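Local structure of pilin (Clostridioides difficile, 6T8S) at residues Ser21-Val26 with Leu79-Gly84; Lys71-Gly76 with Val132-Leu137; Lys99-Ser102 with Lys108-Thr111. The protein probably serves as the major subunit of type IV pili, with many copies assembling into filaments on the cell surface. All coordinates share one frame; numbering follows the deposited sequence.

Contact 1: residues Ser21-Val26 with Leu79-Gly84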
ATOM      1  N   SER A  21       1.504  -1.396   9.911  1.00 19.59           N
ATOM      2  CA  SER A  21       2.114  -2.696  10.318  1.00 19.49           C
ATOM      3  C   SER A  21       2.181  -3.643   9.109  1.00 19.42           C
ATOM      4  O   SER A  21       3.232  -4.276   8.865  1.00 19.85           O
ATOM      5  CB  SER A  21       1.373  -3.320  11.469  1.00 20.10           C
ATOM      6  OG  SER A  21       1.982  -4.544  11.863  1.00 20.37           O
ATOM      7  N   ASP A  22       1.094  -3.731   8.346  1.00 19.45           N
ATOM      8  CA  ASP A  22       1.063  -4.525   7.089  1.00 19.63           C
ATOM      9  C   ASP A  22       2.135  -4.001   6.131  1.00 19.25           C
ATOM     10  O   ASP A  22       2.854  -4.826   5.557  1.00 20.05           O
ATOM     11  CB  ASP A  22      -0.333  -4.507   6.462  1.00 19.48           C
ATOM     12  CG  ASP A  22      -1.386  -5.266   7.248  1.00 22.09           C
ATOM     13  OD1 ASP A  22      -1.007  -6.048   8.166  1.00 20.45           O
ATOM     14  OD2 ASP A  22      -2.588  -5.081   6.930  1.00 20.64           O
ATOM     15  N   TYR A  23       2.221  -2.688   5.944  1.00 19.99           N
ATOM     16  CA  TYR A  23       3.201  -2.032   5.042  1.00 20.77           C
ATOM     17  C   TYR A  23       4.625  -2.478   5.417  1.00 20.55           C
ATOM     18  O   TYR A  23       5.410  -2.871   4.541  1.00 20.39           O
ATOM     19  CB  TYR A  23       3.024  -0.514   5.112  1.00 21.46           C
ATOM     20  CG  TYR A  23       4.116   0.264   4.429  1.00 22.87           C
ATOM     21  CD1 TYR A  23       4.054   0.440   3.065  1.00 23.85           C
ATOM     22  CD2 TYR A  23       5.195   0.797   5.116  1.00 26.59           C
ATOM     23  CE1 TYR A  23       5.038   1.128   2.383  1.00 26.90           C
ATOM     24  CE2 TYR A  23       6.185   1.516   4.447  1.00 28.30           C
ATOM     25  CZ  TYR A  23       6.102   1.671   3.071  1.00 27.20           C
ATOM     26  OH  TYR A  23       7.022   2.346   2.316  1.00 32.46           O
ATOM     27  N   SER A  24       4.952  -2.409   6.711  0.60 21.43           N
ATOM     28  CA  SER A  24       6.293  -2.749   7.243  0.60 22.26           C
ATOM     29  C   SER A  24       6.636  -4.219   6.962  0.60 21.79           C
ATOM     30  O   SER A  24       7.761  -4.486   6.468  0.60 23.68           O
ATOM     31  CB  SER A  24       6.376  -2.442   8.716  0.60 21.87           C
ATOM     32  OG  SER A  24       7.691  -2.668   9.163  0.60 22.77           O
ATOM     33  N   SER A  25       5.713  -5.134   7.259  1.00 21.93           N
ATOM     34  CA  SER A  25       5.872  -6.595   7.050  1.00 21.86           C
ATOM     35  C   SER A  25       6.053  -6.893   5.556  1.00 21.76           C
ATOM     36  O   SER A  25       6.932  -7.681   5.199  1.00 21.79           O
ATOM     37  CB  SER A  25       4.718  -7.354   7.646  1.00 22.38           C
ATOM     38  OG  SER A  25       4.734  -7.283   9.071  1.00 22.85           O
ATOM     39  N   VAL A  26       5.220  -6.303   4.706  1.00 20.57           N
ATOM     40  CA  VAL A  26       5.278  -6.545   3.237  1.00 20.23           C
ATOM     41  C   VAL A  26       6.591  -5.964   2.699  1.00 20.92           C
ATOM     42  O   VAL A  26       7.203  -6.606   1.820  1.00 20.99           O
ATOM     43  CB  VAL A  26       4.051  -5.953   2.519  1.00 20.39           C
ATOM     44  CG1 VAL A  26       4.218  -5.997   1.009  1.00 20.82           C
ATOM     45  CG2 VAL A  26       2.783  -6.662   2.942  1.00 20.84           C
ATOM     46  N   LEU A  79       8.507  -0.289  -6.801  1.00 26.01           N
ATOM     47  CA  LEU A  79       7.509  -1.254  -6.273  1.00 23.81           C
ATOM     48  C   LEU A  79       6.501  -0.494  -5.418  1.00 23.49           C
ATOM     49  O   LEU A  79       6.927   0.251  -4.515  1.00 22.55           O
ATOM     50  CB  LEU A  79       8.174  -2.343  -5.429  1.00 25.48           C
ATOM     51  CG  LEU A  79       7.193  -3.345  -4.827  1.00 24.44           C
ATOM     52  CD1 LEU A  79       6.453  -4.098  -5.920  1.00 26.03           C
ATOM     53  CD2 LEU A  79       7.894  -4.315  -3.893  1.00 26.78           C
ATOM     54  N   VAL A  80       5.211  -0.723  -5.674  1.00 21.75           N
ATOM     55  CA  VAL A  80       4.097   0.021  -5.026  1.00 20.87           C
ATOM     56  C   VAL A  80       3.122  -0.993  -4.426  1.00 20.47           C
ATOM     57  O   VAL A  80       2.745  -1.975  -5.105  1.00 20.72           O
ATOM     58  CB  VAL A  80       3.411   0.962  -6.035  1.00 21.34           C
ATOM     59  CG1 VAL A  80       2.163   1.606  -5.457  1.00 22.52           C
ATOM     60  CG2 VAL A  80       4.384   2.017  -6.542  1.00 22.99           C
ATOM     61  N   LEU A  81       2.720  -0.753  -3.183  1.00 19.53           N
ATOM     62  CA  LEU A  81       1.623  -1.490  -2.537  1.00 18.84           C
ATOM     63  C   LEU A  81       0.321  -0.783  -2.931  1.00 19.24           C
ATOM     64  O   LEU A  81       0.125   0.386  -2.558  1.00 18.67           O
ATOM     65  CB  LEU A  81       1.829  -1.498  -1.019  1.00 19.70           C
ATOM     66  CG  LEU A  81       0.737  -2.205  -0.223  1.00 19.26           C
ATOM     67  CD1 LEU A  81       0.695  -3.692  -0.540  1.00 20.01           C
ATOM     68  CD2 LEU A  81       0.920  -1.962   1.275  1.00 20.16           C
ATOM     69  N   GLN A  82      -0.504  -1.464  -3.721  1.00 19.44           N
ATOM     70  CA  GLN A  82      -1.867  -1.009  -4.056  1.00 18.16           C
ATOM     71  C   GLN A  82      -2.807  -1.506  -2.965  1.00 18.68           C
ATOM     72  O   GLN A  82      -2.732  -2.697  -2.569  1.00 20.26           O
ATOM     73  CB  GLN A  82      -2.260  -1.529  -5.445  1.00 18.90           C
ATOM     74  CG  GLN A  82      -3.715  -1.224  -5.811  1.00 19.87           C
ATOM     75  CD  GLN A  82      -4.041  -1.685  -7.216  1.00 20.17           C
ATOM     76  OE1 GLN A  82      -3.179  -1.680  -8.092  1.00 21.61           O
ATOM     77  NE2 GLN A  82      -5.282  -2.099  -7.439  1.00 20.35           N
ATOM     78  N   ILE A  83      -3.665  -0.615  -2.481  1.00 19.94           N
ATOM     79  CA  ILE A  83      -4.690  -0.933  -1.455  1.00 18.56           C
ATOM     80  C   ILE A  83      -6.051  -0.619  -2.081  1.00 18.89           C
ATOM     81  O   ILE A  83      -6.381   0.559  -2.216  1.00 18.89           O
ATOM     82  CB  ILE A  83      -4.443  -0.150  -0.156  1.00 18.58           C
ATOM     83  CG1 ILE A  83      -2.970  -0.195   0.266  1.00 19.90           C
ATOM     84  CG2 ILE A  83      -5.374  -0.653   0.945  1.00 19.34           C
ATOM     85  CD1 ILE A  83      -2.654   0.658   1.462  1.00 21.71           C
ATOM     86  N   GLY A  84      -6.780  -1.663  -2.443  1.00 19.99           N
ATOM     87  CA  GLY A  84      -8.103  -1.542  -3.071  1.00 20.43           C
ATOM     88  C   GLY A  84      -8.098  -2.063  -4.487  1.00 21.63           C
ATOM     89  O   GLY A  84      -7.023  -2.201  -5.101  1.00 22.27           O
TER
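Leu81 reaches from its strand toward the helix and divides its two methyls between two helix residues one turn apart. CD2 comes up to the edge of the Tyr23 ring, close to the ring plane, with Leu81 CD2 4.3 Å from Tyr23 CD1. The other branch turns to Val26, where Leu81 CD1 stands 4.5 Å from Val26 CG1 in a looser methyl-to-methyl approach. The Leu81 chain is extended, with CG opposite the backbone N (chi1 179°), and this carries the fork out from the strand so that one methyl serves each neighbour. Val26 also has its CB directed at the strand, whereas the CB of Tyr23 leaves the helix across that direction; the ring therefore presents a flank to Leu81 while its phenol end runs on past.

Here the long helix 9-37 lies against the antiparallel sheet, the arrangement that defines the globular head of a type IV pilin. Leu81 sits on strand 78-83, and the CA atoms of Tyr23 and Leu81 are 7.8 Å apart, the nearest such pair between the two segments. The Tyr23 hydroxyl is hydrogen-bonded to the carbonyl O of Val136 on strand 128-138, which pins the far end of the ring and limits its swing. One residue earlier, Asp22 OD2 bonds to the hydroxyl of Tyr70, so the helix is also tied to the start of strand 70-75. Beyond Leu81, Gln82 NE2 donates to Gly84 O at 2.9 Å, almost straight at 171°, with the acceptor in the plane of the Gln82 amide.

Contact 2: residues Lys71-Gly76 with Val132-Leu137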
ATOM      1  N   LYS A  71      -2.422  -5.585  -3.343  1.00 20.77           N
ATOM      2  CA  LYS A  71      -1.630  -6.233  -4.422  1.00 21.58           C
ATOM      3  C   LYS A  71      -0.345  -5.433  -4.639  1.00 19.60           C
ATOM      4  O   LYS A  71      -0.242  -4.316  -4.104  1.00 20.26           O
ATOM      5  CB  LYS A  71      -2.479  -6.415  -5.691  1.00 23.24           C
ATOM      6  CG  LYS A  71      -2.797  -5.172  -6.492  1.00 25.41           C
ATOM      7  CD  LYS A  71      -3.531  -5.500  -7.820  1.00 25.10           C
ATOM      8  CE  LYS A  71      -2.608  -5.933  -8.943  1.00 25.50           C
ATOM      9  NZ  LYS A  71      -3.323  -6.315 -10.191  1.00 25.96           N
ATOM     10  N   LEU A  72       0.604  -6.011  -5.371  1.00 19.81           N
ATOM     11  CA  LEU A  72       1.912  -5.393  -5.671  1.00 20.58           C
ATOM     12  C   LEU A  72       1.958  -5.059  -7.160  1.00 20.84           C
ATOM     13  O   LEU A  72       1.665  -5.970  -7.966  1.00 20.95           O
ATOM     14  CB  LEU A  72       3.031  -6.372  -5.305  1.00 22.03           C
ATOM     15  CG  LEU A  72       3.194  -6.653  -3.813  1.00 22.96           C
ATOM     16  CD1 LEU A  72       4.229  -7.737  -3.591  1.00 23.34           C
ATOM     17  CD2 LEU A  72       3.582  -5.398  -3.067  1.00 23.77           C
ATOM     18  N   ILE A  73       2.303  -3.813  -7.479  1.00 21.64           N
ATOM     19  CA  ILE A  73       2.439  -3.313  -8.872  1.00 23.34           C
ATOM     20  C   ILE A  73       3.787  -2.611  -9.038  1.00 26.26           C
ATOM     21  O   ILE A  73       4.353  -2.069  -8.056  1.00 24.68           O
ATOM     22  CB  ILE A  73       1.261  -2.406  -9.271  1.00 22.53           C
ATOM     23  CG1 ILE A  73       1.253  -1.088  -8.495  1.00 21.82           C
ATOM     24  CG2 ILE A  73      -0.052  -3.183  -9.166  1.00 23.58           C
ATOM     25  CD1 ILE A  73       0.189  -0.101  -8.940  1.00 22.02           C
ATOM     26  N   LYS A  74       4.263  -2.580 -10.274  1.00 27.06           N
ATOM     27  CA  LYS A  74       5.459  -1.797 -10.642  1.00 31.10           C
ATOM     28  C   LYS A  74       4.961  -0.505 -11.289  1.00 32.33           C
ATOM     29  O   LYS A  74       4.076  -0.578 -12.173  1.00 33.37           O
ATOM     30  CB  LYS A  74       6.375  -2.652 -11.520  1.00 36.03           C
ATOM     31  CG  LYS A  74       7.658  -1.960 -11.946  1.00 42.21           C
ATOM     32  CD  LYS A  74       8.744  -2.917 -12.369  1.00 46.24           C
ATOM     33  CE  LYS A  74       9.643  -2.341 -13.444  1.00 49.98           C
ATOM     34  NZ  LYS A  74      10.457  -3.398 -14.090  1.00 52.96           N
ATOM     35  N   VAL A  75       5.442   0.631 -10.804  1.00 31.15           N
ATOM     36  CA  VAL A  75       5.153   1.980 -11.369  1.00 32.01           C
ATOM     37  C   VAL A  75       6.504   2.596 -11.734  1.00 32.53           C
ATOM     38  O   VAL A  75       7.254   2.928 -10.821  1.00 30.68           O
ATOM     39  CB  VAL A  75       4.355   2.855 -10.389  1.00 31.61           C
ATOM     40  CG1 VAL A  75       3.999   4.200 -11.009  1.00 32.40           C
ATOM     41  CG2 VAL A  75       3.094   2.147  -9.910  1.00 31.89           C
ATOM     42  N   GLY A  76       6.822   2.672 -13.030  1.00 38.39           N
ATOM     43  CA  GLY A  76       8.189   2.976 -13.497  1.00 38.72           C
ATOM     44  C   GLY A  76       9.196   2.008 -12.897  1.00 37.75           C
ATOM     45  O   GLY A  76       9.073   0.796 -13.147  1.00 40.29           O
ATOM     46  N   VAL A 132      -8.998   3.592  -4.514  1.00 21.35           N
ATOM     47  CA  VAL A 132      -7.724   2.830  -4.464  1.00 21.35           C
ATOM     48  C   VAL A 132      -6.611   3.788  -4.035  1.00 21.53           C
ATOM     49  O   VAL A 132      -6.573   4.931  -4.514  1.00 22.25           O
ATOM     50  CB  VAL A 132      -7.420   2.135  -5.801  1.00 22.47           C
ATOM     51  CG1 VAL A 132      -6.090   1.396  -5.735  1.00 23.58           C
ATOM     52  CG2 VAL A 132      -8.545   1.183  -6.195  1.00 23.55           C
ATOM     53  N   LEU A 133      -5.743   3.319  -3.137  1.00 20.09           N
ATOM     54  CA  LEU A 133      -4.603   4.076  -2.573  1.00 20.44           C
ATOM     55  C   LEU A 133      -3.321   3.318  -2.924  1.00 18.96           C
ATOM     56  O   LEU A 133      -3.375   2.092  -3.101  1.00 19.04           O
ATOM     57  CB  LEU A 133      -4.779   4.194  -1.049  1.00 20.98           C
ATOM     58  CG  LEU A 133      -3.842   5.177  -0.347  1.00 20.95           C
ATOM     59  CD1 LEU A 133      -4.236   6.611  -0.612  1.00 22.43           C
ATOM     60  CD2 LEU A 133      -3.797   4.925   1.156  1.00 21.18           C
ATOM     61  N   TYR A 134      -2.208   4.040  -3.014  1.00 20.26           N
ATOM     62  CA  TYR A 134      -0.894   3.516  -3.429  1.00 20.13           C
ATOM     63  C   TYR A 134       0.177   3.964  -2.428  1.00 19.12           C
ATOM     64  O   TYR A 134       0.228   5.156  -2.106  1.00 19.34           O
ATOM     65  CB  TYR A 134      -0.589   4.015  -4.841  1.00 21.53           C
ATOM     66  CG  TYR A 134      -1.614   3.600  -5.860  1.00 22.30           C
ATOM     67  CD1 TYR A 134      -1.554   2.359  -6.475  1.00 22.37           C
ATOM     68  CD2 TYR A 134      -2.676   4.433  -6.168  1.00 22.24           C
ATOM     69  CE1 TYR A 134      -2.493   1.981  -7.425  1.00 22.68           C
ATOM     70  CE2 TYR A 134      -3.632   4.065  -7.101  1.00 22.92           C
ATOM     71  CZ  TYR A 134      -3.533   2.841  -7.737  1.00 24.08           C
ATOM     72  OH  TYR A 134      -4.487   2.470  -8.648  1.00 24.29           O
ATOM     73  N   ILE A 135       1.008   3.030  -1.955  1.00 19.32           N
ATOM     74  CA  ILE A 135       2.162   3.361  -1.064  1.00 20.01           C
ATOM     75  C   ILE A 135       3.438   2.759  -1.655  1.00 19.12           C
ATOM     76  O   ILE A 135       3.536   1.528  -1.789  1.00 19.00           O
ATOM     77  CB  ILE A 135       1.952   2.926   0.401  1.00 19.23           C
ATOM     78  CG1 ILE A 135       0.568   3.304   0.941  1.00 20.52           C
ATOM     79  CG2 ILE A 135       3.060   3.529   1.256  1.00 20.19           C
ATOM     80  CD1 ILE A 135       0.315   2.883   2.378  1.00 20.00           C
ATOM     81  N   VAL A 136       4.408   3.612  -1.970  1.00 19.82           N
ATOM     82  CA  VAL A 136       5.722   3.152  -2.500  1.00 20.68           C
ATOM     83  C   VAL A 136       6.393   2.272  -1.435  1.00 21.32           C
ATOM     84  O   VAL A 136       6.520   2.745  -0.280  1.00 21.35           O
ATOM     85  CB  VAL A 136       6.619   4.335  -2.879  1.00 20.77           C
ATOM     86  CG1 VAL A 136       8.004   3.868  -3.289  1.00 22.86           C
ATOM     87  CG2 VAL A 136       5.987   5.165  -3.988  1.00 22.24           C
ATOM     88  N   LEU A 137       6.806   1.061  -1.811  1.00 21.45           N
ATOM     89  CA  LEU A 137       7.571   0.122  -0.929  1.00 23.80           C
ATOM     90  C   LEU A 137       9.077   0.250  -1.184  1.00 25.73           C
ATOM     91  O   LEU A 137       9.847   0.331  -0.200  1.00 26.44           O
ATOM     92  CB  LEU A 137       7.147  -1.313  -1.225  1.00 24.63           C
ATOM     93  CG  LEU A 137       5.769  -1.722  -0.730  1.00 26.67           C
ATOM     94  CD1 LEU A 137       5.398  -3.091  -1.285  1.00 27.51           C
ATOM     95  CD2 LEU A 137       5.732  -1.747   0.788  1.00 27.87           C
TER
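In the antiparallel sheet of the pilin head, strands 70-75 and 128-138 are both paired to strand 78-83, and their side chains meet across that strand in two separate places. At one, the methyls of two leucines press together: Leu72 CD2 lies 3.4 Å from Leu137 CD1, a squeezed fit for two methyls, the side chains lying roughly perpendicular. At the other, Ile73 CD1 comes obliquely onto the Tyr134 ring, 3.7 Å from Tyr134 CE1 and 3.9 Å from Tyr134 CD1; here too one side chain runs crosswise to the other. Ile73 CG1 is placed between its own backbone N and carbonyl carbon (chi1 68°), and from that position the extended arm reaches over to the tyrosine. Both patches are purely apolar.

Leu72 and Leu137 belong to the helix side of the sheet: Leu137 also packs on Tyr23, Val26 and Lys27 of helix 9-37, and Leu72 on Leu50 and Val52 of a loop. The Ile73 and Tyr134 patch is on the other face, where Gln82 touches Ile73 and Val80 touches Tyr134, both from strand 78-83 running between them.

Contact 3: residues Lys99-Ser102 with Lys108-Thr111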
ATOM      1  N   LYS A  99      -2.312  11.067  10.134  1.00 20.59           N
ATOM      2  CA  LYS A  99      -1.519  10.075  10.903  1.00 21.38           C
ATOM      3  C   LYS A  99      -0.655   9.254   9.942  1.00 20.36           C
ATOM      4  O   LYS A  99       0.555   9.047  10.217  1.00 20.52           O
ATOM      5  CB  LYS A  99      -2.412   9.144  11.728  1.00 21.90           C
ATOM      6  CG  LYS A  99      -1.636   8.000  12.363  1.00 21.50           C
ATOM      7  CD  LYS A  99      -2.385   7.256  13.428  1.00 22.55           C
ATOM      8  CE  LYS A  99      -1.584   6.107  14.011  1.00 22.97           C
ATOM      9  NZ  LYS A  99      -0.307   6.555  14.628  1.00 22.42           N
ATOM     10  N   LEU A 100      -1.255   8.754   8.862  1.00 20.21           N
ATOM     11  CA  LEU A 100      -0.539   7.901   7.885  1.00 21.84           C
ATOM     12  C   LEU A 100       0.695   8.668   7.384  1.00 21.22           C
ATOM     13  O   LEU A 100       1.814   8.104   7.382  1.00 19.98           O
ATOM     14  CB  LEU A 100      -1.533   7.510   6.783  1.00 22.69           C
ATOM     15  CG  LEU A 100      -1.123   6.376   5.860  1.00 25.05           C
ATOM     16  CD1 LEU A 100      -1.017   5.055   6.610  1.00 24.28           C
ATOM     17  CD2 LEU A 100      -2.126   6.266   4.717  1.00 24.77           C
ATOM     18  N   LEU A 101       0.527   9.945   7.030  0.70 22.54           N
ATOM     19  CA  LEU A 101       1.637  10.779   6.497  0.70 22.22           C
ATOM     20  C   LEU A 101       2.671  11.077   7.589  0.70 22.29           C
ATOM     21  O   LEU A 101       3.869  11.055   7.284  0.70 23.59           O
ATOM     22  CB  LEU A 101       1.062  12.065   5.901  0.70 23.10           C
ATOM     23  CG  LEU A 101       0.466  11.894   4.511  0.70 22.99           C
ATOM     24  CD1 LEU A 101      -0.446  13.062   4.166  0.70 23.25           C
ATOM     25  CD2 LEU A 101       1.576  11.749   3.479  0.70 24.57           C
ATOM     26  N   SER A 102       2.234  11.357   8.812  1.00 21.46           N
ATOM     27  CA  SER A 102       3.157  11.616   9.948  1.00 22.63           C
ATOM     28  C   SER A 102       4.043  10.387  10.171  1.00 23.24           C
ATOM     29  O   SER A 102       5.216  10.546  10.526  1.00 23.72           O
ATOM     30  CB  SER A 102       2.413  11.967  11.205  1.00 23.51           C
ATOM     31  OG  SER A 102       1.846  13.252  11.089  1.00 25.24           O
ATOM     32  N   LYS A 108       5.600   8.970  -0.653  1.00 20.62           N
ATOM     33  CA  LYS A 108       5.278   7.526  -0.618  1.00 21.39           C
ATOM     34  C   LYS A 108       3.802   7.265  -0.917  1.00 20.30           C
ATOM     35  O   LYS A 108       3.550   6.253  -1.577  1.00 22.37           O
ATOM     36  CB  LYS A 108       5.711   6.938   0.730  1.00 23.51           C
ATOM     37  CG  LYS A 108       7.220   6.989   0.966  1.00 27.49           C
ATOM     38  CD  LYS A 108       7.781   5.773   1.642  1.00 31.23           C
ATOM     39  CE  LYS A 108       9.256   5.877   1.980  1.00 34.88           C
ATOM     40  NZ  LYS A 108      10.101   5.832   0.768  1.00 38.95           N
ATOM     41  N   ILE A 109       2.876   8.087  -0.412  1.00 19.67           N
ATOM     42  CA  ILE A 109       1.414   7.787  -0.455  1.00 19.49           C
ATOM     43  C   ILE A 109       0.752   8.624  -1.554  1.00 19.56           C
ATOM     44  O   ILE A 109       0.838   9.873  -1.496  1.00 19.43           O
ATOM     45  CB  ILE A 109       0.744   8.006   0.915  1.00 19.23           C
ATOM     46  CG1 ILE A 109       1.542   7.349   2.047  1.00 20.09           C
ATOM     47  CG2 ILE A 109      -0.697   7.516   0.868  1.00 20.18           C
ATOM     48  CD1 ILE A 109       1.179   7.873   3.406  1.00 21.06           C
ATOM     49  N   TYR A 110       0.085   7.961  -2.498  1.00 21.14           N
ATOM     50  CA  TYR A 110      -0.509   8.593  -3.708  1.00 21.57           C
ATOM     51  C   TYR A 110      -1.957   8.116  -3.872  1.00 23.41           C
ATOM     52  O   TYR A 110      -2.272   6.948  -3.534  1.00 22.31           O
ATOM     53  CB  TYR A 110       0.392   8.311  -4.921  1.00 21.91           C
ATOM     54  CG  TYR A 110       1.750   8.963  -4.828  1.00 21.81           C
ATOM     55  CD1 TYR A 110       1.969  10.248  -5.305  1.00 22.15           C
ATOM     56  CD2 TYR A 110       2.808   8.330  -4.189  1.00 22.80           C
ATOM     57  CE1 TYR A 110       3.208  10.864  -5.191  1.00 24.55           C
ATOM     58  CE2 TYR A 110       4.046   8.942  -4.044  1.00 22.94           C
ATOM     59  CZ  TYR A 110       4.258  10.209  -4.559  1.00 24.40           C
ATOM     60  OH  TYR A 110       5.471  10.839  -4.420  1.00 24.13           O
ATOM     61  N   THR A 111      -2.820   9.006  -4.376  1.00 25.84           N
ATOM     62  CA  THR A 111      -4.258   8.731  -4.648  1.00 31.53           C
ATOM     63  C   THR A 111      -4.477   8.332  -6.115  1.00 33.02           C
ATOM     64  O   THR A 111      -5.604   7.914  -6.439  1.00 31.97           O
ATOM     65  CB  THR A 111      -5.114   9.929  -4.228  1.00 33.05           C
ATOM     66  OG1 THR A 111      -4.668  11.092  -4.923  1.00 32.45           O
ATOM     67  CG2 THR A 111      -5.041  10.188  -2.739  1.00 35.32           C
TER
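Ile109 points from its short strand at helix 94-104 and meets two consecutive leucines there, Leu100 and Leu101. At CB the side chain forks. The short branch stays near the strand: Ile109 CG2 has its closest neighbour on the helix segment 4.3 Å away in Leu100 CD2, and its other side lies near the carbonyl O of Tyr134 on the adjoining strand 128-138. The longer branch starts at CG1, set opposite the carbonyl carbon (chi1 -48°), and continues nearly fully extended (chi2 162°), so CG1 acts as a spacer that pushes the last methyl toward the helix.

That methyl, Ile109 CD1, carries most of the meeting. It reaches Leu100 at the branch point, 3.7 Å from Leu100 CG, and is 3.9 Å from Leu100 CD2 as well. On its Leu101 side the nearest atom is Leu101 CD2, also 3.9 Å from Ile109 CD1; because Leu101 was modelled in two conformations, this arm of the contact is less certain. Both leucines slant across the isoleucine chain. Leu100 also packs on Val16 of helix 9-37, and Ile109 on Leu122.

All the atoms that meet are carbons, buried where Leu100 and Ile109 come together. The close fit of methyls and methine is thus what joins helix to strand here, with nothing directional in it; the strand is also held by backbone bonds, such as those of Ile109 with Leu122 and Lys108 with Val136.

From the N terminus, helix 9-37 supplies 21-26, the first half of contact 1. A long connection leads to strand 70-75, which opens contact 2 before contact 1 closes at 79-84; the two cross along the chain. Next come strand 90-92 and helix 94-104. Contact 3 opens and closes between 99 and 111, a short loop nested inside the much larger one that contact 2 completes at 132-137, and in series after contact 1. Contact 1 lays the long helix on the sheet, contact 2 spans the sheet across its strand 78-83, and contact 3 brings the shorter helix to strand 109-110; strand 128-138, carrying half of contact 2, lies beside 78-83 and 109-110 and so joins all three.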